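Local coordinates for UDP-galactopyranose mutase (Deinococcus radiodurans, PDB 3HDQ), which probably interconverts UDP-galactopyranose and UDP-galactofuranose using a bound FAD cofactor, at residues T286-T294 / R305-T313. Residues are numbered along the deposited sequence; the frame is centred on the assembly and turned at random.
Sequences TEQLLPTGT and RVSEFKHIT. With GDU (galactose-uridine-5'-diphosphate), chain K.
Glu308 grips the loop 286-294 by two successive backbone amides. Its OE1 accepts Leu289 N at 2.7 Å, on the syn side and nearly straight (165°). Its OE2 accepts Leu290 N at 2.7 Å, from above the carboxylate plane. CG lies anti to the backbone N (chi1 -175°) and the chain is extended, which carries the carboxylate across to the loop. OE1 has a second partner in Thr320 OG1. The side chain of Leu290 runs back along Glu308, and its CD1 packs on Val306 CB.

His311 NE2 donates to Leu290 O at 2.9 Å, close to the ring plane but above the carbonyl plane. One face of this ring lies over the Thr292-Gly293 peptide. Lys310 NZ meets Glu287 O at 2.8 Å on a lone pair, and also donates to the carbonyls of His317 and Gln319.

Where the loop enters strand 294-296, Glu308 N donates to Gly293 O. Thr294 and Ser307 form an antiparallel non-hydrogen-bonded backbone pair; on their shared face of the sheet Thr294 OG1 and Ser307 OG bond at 2.7 Å. Thr294 OG1 also bonds weakly to O6' of the substrate galactose. Arg305 NH1 donates at 2.9 Å to glycosidic O3B, between galactose C1' and the beta-phosphate, while its NE is salt-bridged to Glu325.

The chemistry implies a loop fixed mainly through its backbone, with Thr294 (weakly) and Arg305 presented from neighbouring strands to O6' and O3B.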
loop_
_atom_site.group_PDB
_atom_site.type_symbol
_atom_site.label_atom_id
_atom_site.label_comp_id
_atom_site.label_asym_id
_atom_site.label_seq_id
_atom_site.Cartn_x
_atom_site.Cartn_y
_atom_site.Cartn_z
ATOM N N THR A 286 21.678 -11.577 -6.758
ATOM C CA THR A 286 21.724 -13.033 -6.851
ATOM C C THR A 286 20.369 -13.542 -6.424
ATOM O O THR A 286 19.624 -12.842 -5.740
ATOM C CB THR A 286 22.677 -13.669 -5.827
ATOM O OG1 THR A 286 23.630 -12.704 -5.375
ATOM C CG2 THR A 286 23.376 -14.895 -6.417
ATOM N N GLU A 287 20.075 -14.787 -6.768
ATOM C CA GLU A 287 18.811 -15.377 -6.376
ATOM C C GLU A 287 18.747 -15.678 -4.886
ATOM O O GLU A 287 17.683 -15.639 -4.284
ATOM C CB GLU A 287 18.556 -16.644 -7.168
ATOM C CG GLU A 287 18.408 -16.377 -8.642
ATOM C CD GLU A 287 17.331 -17.226 -9.255
ATOM O OE1 GLU A 287 17.009 -18.278 -8.657
ATOM O OE2 GLU A 287 16.800 -16.833 -10.316
ATOM N N GLN A 288 19.885 -15.979 -4.287
ATOM C CA GLN A 288 19.868 -16.454 -2.916
ATOM C C GLN A 288 21.161 -16.147 -2.210
ATOM O O GLN A 288 22.234 -16.475 -2.695
ATOM C CB GLN A 288 19.626 -17.954 -2.880
ATOM C CG GLN A 288 19.618 -18.516 -1.483
ATOM C CD GLN A 288 19.002 -19.891 -1.435
ATOM O OE1 GLN A 288 17.945 -20.121 -2.020
ATOM N NE2 GLN A 288 19.651 -20.813 -0.737
ATOM N N LEU A 289 21.046 -15.526 -1.049
ATOM C CA LEU A 289 22.203 -15.146 -0.280
ATOM C C LEU A 289 22.439 -16.122 0.865
ATOM O O LEU A 289 23.579 -16.447 1.180
ATOM C CB LEU A 289 22.010 -13.736 0.276
ATOM C CG LEU A 289 23.275 -13.066 0.799
ATOM C CD1 LEU A 289 24.274 -12.920 -0.341
ATOM C CD2 LEU A 289 22.932 -11.717 1.386
ATOM N N LEU A 290 21.362 -16.583 1.493
ATOM C CA LEU A 290 21.482 -17.375 2.710
ATOM C C LEU A 290 20.967 -18.773 2.459
ATOM O O LEU A 290 20.162 -18.980 1.557
ATOM C CB LEU A 290 20.672 -16.756 3.860
ATOM C CG LEU A 290 20.872 -15.287 4.243
ATOM C CD1 LEU A 290 19.984 -14.897 5.445
ATOM C CD2 LEU A 290 22.320 -15.001 4.557
ATOM N N PRO A 291 21.417 -19.736 3.273
ATOM C CA PRO A 291 20.916 -21.112 3.209
ATOM C C PRO A 291 19.548 -21.323 3.873
ATOM O O PRO A 291 18.894 -22.289 3.510
ATOM C CB PRO A 291 22.002 -21.921 3.932
ATOM C CG PRO A 291 22.692 -20.942 4.824
ATOM C CD PRO A 291 22.561 -19.587 4.192
ATOM N N THR A 292 19.125 -20.474 4.812
ATOM C CA THR A 292 17.761 -20.562 5.381
ATOM C C THR A 292 17.181 -19.176 5.526
ATOM O O THR A 292 17.841 -18.193 5.203
ATOM C CB THR A 292 17.705 -21.134 6.821
ATOM O OG1 THR A 292 18.831 -20.654 7.571
ATOM C CG2 THR A 292 17.675 -22.621 6.837
ATOM N N GLY A 293 15.970 -19.103 6.082
ATOM C CA GLY A 293 15.299 -17.834 6.322
ATOM C C GLY A 293 16.082 -16.842 7.162
ATOM O O GLY A 293 16.159 -15.661 6.828
ATOM N N THR A 294 16.685 -17.327 8.244
ATOM C CA THR A 294 17.410 -16.457 9.159
ATOM C C THR A 294 18.675 -17.125 9.685
ATOM O O THR A 294 18.657 -18.297 10.078
ATOM C CB THR A 294 16.513 -16.066 10.365
ATOM O OG1 THR A 294 15.346 -15.378 9.896
ATOM C CG2 THR A 294 17.263 -15.176 11.347
ATOM N N ARG A 305 21.014 -10.754 13.748
ATOM C CA ARG A 305 20.647 -11.699 12.698
ATOM C C ARG A 305 20.454 -11.052 11.322
ATOM O O ARG A 305 20.311 -9.830 11.210
ATOM C CB ARG A 305 19.391 -12.482 13.095
ATOM C CG ARG A 305 18.219 -11.606 13.451
ATOM C CD ARG A 305 16.989 -12.403 13.856
ATOM N NE ARG A 305 15.935 -11.473 14.246
ATOM C CZ ARG A 305 14.917 -11.757 15.051
ATOM N NH1 ARG A 305 14.777 -12.974 15.574
ATOM N NH2 ARG A 305 14.037 -10.808 15.338
ATOM N N VAL A 306 20.478 -11.896 10.291
ATOM C CA VAL A 306 20.138 -11.521 8.923
ATOM C C VAL A 306 19.040 -12.441 8.461
ATOM O O VAL A 306 19.123 -13.650 8.657
ATOM C CB VAL A 306 21.271 -11.806 7.918
ATOM C CG1 VAL A 306 21.260 -10.770 6.787
ATOM C CG2 VAL A 306 22.601 -11.910 8.595
ATOM N N SER A 307 18.042 -11.880 7.796
ATOM C CA SER A 307 16.956 -12.672 7.256
ATOM C C SER A 307 16.801 -12.398 5.770
ATOM O O SER A 307 17.084 -11.287 5.299
ATOM C CB SER A 307 15.655 -12.390 8.009
ATOM O OG SER A 307 15.805 -12.722 9.378
ATOM N N GLU A 308 16.362 -13.420 5.035
ATOM C CA GLU A 308 16.215 -13.329 3.579
ATOM C C GLU A 308 14.779 -13.649 3.206
ATOM O O GLU A 308 14.335 -14.793 3.311
ATOM C CB GLU A 308 17.172 -14.287 2.865
ATOM C CG GLU A 308 17.162 -14.160 1.352
ATOM C CD GLU A 308 18.203 -15.047 0.685
ATOM O OE1 GLU A 308 18.498 -14.823 -0.509
ATOM O OE2 GLU A 308 18.719 -15.968 1.357
ATOM N N PHE A 309 14.062 -12.625 2.767
ATOM C CA PHE A 309 12.616 -12.696 2.673
ATOM C C PHE A 309 12.061 -13.731 1.707
ATOM O O PHE A 309 10.990 -14.285 1.959
ATOM C CB PHE A 309 12.060 -11.309 2.386
ATOM C CG PHE A 309 12.227 -10.374 3.539
ATOM C CD1 PHE A 309 13.083 -9.291 3.457
ATOM C CD2 PHE A 309 11.560 -10.616 4.737
ATOM C CE1 PHE A 309 13.246 -8.441 4.536
ATOM C CE2 PHE A 309 11.727 -9.780 5.823
ATOM C CZ PHE A 309 12.572 -8.694 5.727
ATOM N N LYS A 310 12.782 -14.010 0.622
ATOM C CA LYS A 310 12.280 -14.967 -0.363
ATOM C C LYS A 310 12.113 -16.368 0.236
ATOM O O LYS A 310 11.242 -17.124 -0.195
ATOM C CB LYS A 310 13.157 -15.003 -1.617
ATOM C CG LYS A 310 12.974 -13.805 -2.548
ATOM C CD LYS A 310 14.154 -13.676 -3.522
ATOM C CE LYS A 310 14.130 -14.742 -4.612
ATOM N NZ LYS A 310 15.337 -14.655 -5.487
ATOM N N HIS A 311 12.923 -16.706 1.240
ATOM C CA HIS A 311 12.747 -17.986 1.926
ATOM C C HIS A 311 11.374 -17.991 2.594
ATOM O O HIS A 311 10.691 -19.013 2.642
ATOM C CB HIS A 311 13.816 -18.204 3.009
ATOM C CG HIS A 311 15.182 -18.535 2.485
ATOM N ND1 HIS A 311 15.556 -19.814 2.132
ATOM C CD2 HIS A 311 16.276 -17.759 2.296
ATOM C CE1 HIS A 311 16.816 -19.808 1.731
ATOM N NE2 HIS A 311 17.273 -18.572 1.817
ATOM N N ILE A 312 10.989 -16.836 3.127
ATOM C CA ILE A 312 9.792 -16.734 3.951
ATOM C C ILE A 312 8.528 -16.539 3.109
ATOM O O ILE A 312 7.492 -17.134 3.388
ATOM C CB ILE A 312 9.933 -15.600 4.991
ATOM C CG1 ILE A 312 11.161 -15.850 5.883
ATOM C CG2 ILE A 312 8.677 -15.496 5.821
ATOM C CD1 ILE A 312 11.838 -14.565 6.441
ATOM N N THR A 313 8.629 -15.727 2.064
ATOM C CA THR A 313 7.479 -15.434 1.211
ATOM C C THR A 313 7.283 -16.457 0.096
ATOM O O THR A 313 6.195 -16.587 -0.449
ATOM C CB THR A 313 7.625 -14.055 0.537
ATOM O OG1 THR A 313 8.739 -14.087 -0.364
ATOM C CG2 THR A 313 7.854 -12.969 1.586
HETATM N N1 GDU K . 18.072 -16.410 22.012
HETATM C C2 GDU K . 19.303 -16.601 21.905
HETATM N N3 GDU K . 20.098 -17.033 21.022
HETATM C C4 GDU K . 19.478 -17.375 19.878
HETATM C C5 GDU K . 18.006 -17.215 19.814
HETATM C C6 GDU K . 17.360 -16.728 20.892
HETATM O O2 GDU K . 19.998 -16.221 23.084
HETATM O O4 GDU K . 20.114 -17.782 18.908
HETATM C C1D GDU K . 17.434 -15.859 23.174
HETATM C C2D GDU K . 17.449 -14.323 23.360
HETATM O O2D GDU K . 17.365 -13.939 24.728
HETATM C C3D GDU K . 16.212 -13.936 22.576
HETATM C C4D GDU K . 15.251 -14.994 23.115
HETATM O O4D GDU K . 16.034 -16.182 23.273
HETATM O O3D GDU K . 15.814 -12.599 22.865
HETATM C C5D GDU K . 13.916 -15.123 22.396
HETATM O O5D GDU K . 14.276 -15.544 21.068
HETATM P PA GDU K . 13.416 -15.148 19.782
HETATM O O1A GDU K . 13.872 -15.999 18.648
HETATM O O2A GDU K . 12.004 -15.447 20.073
HETATM O O3A GDU K . 13.691 -13.638 19.374
HETATM P PB GDU K . 12.632 -12.756 18.596
HETATM O O1B GDU K . 13.350 -11.462 18.499
HETATM O O2B GDU K . 11.343 -12.489 19.281
HETATM O O3B GDU K . 12.371 -13.242 17.088
HETATM C "C1'" GDU K . 11.326 -12.982 16.130
HETATM C "C2'" GDU K . 10.155 -13.952 16.391
HETATM C "C3'" GDU K . 10.789 -15.357 16.513
HETATM C "C4'" GDU K . 11.324 -15.758 15.105
HETATM C "C5'" GDU K . 12.256 -14.626 14.590
HETATM C "C6'" GDU K . 12.627 -14.763 13.086
HETATM O "O2'" GDU K . 9.384 -13.559 17.542
HETATM O "O3'" GDU K . 9.796 -16.279 17.018
HETATM O "O4'" GDU K . 10.189 -15.948 14.234
HETATM O "O5'" GDU K . 11.880 -13.239 14.817
HETATM O "O6'" GDU K . 13.932 -15.358 12.885
#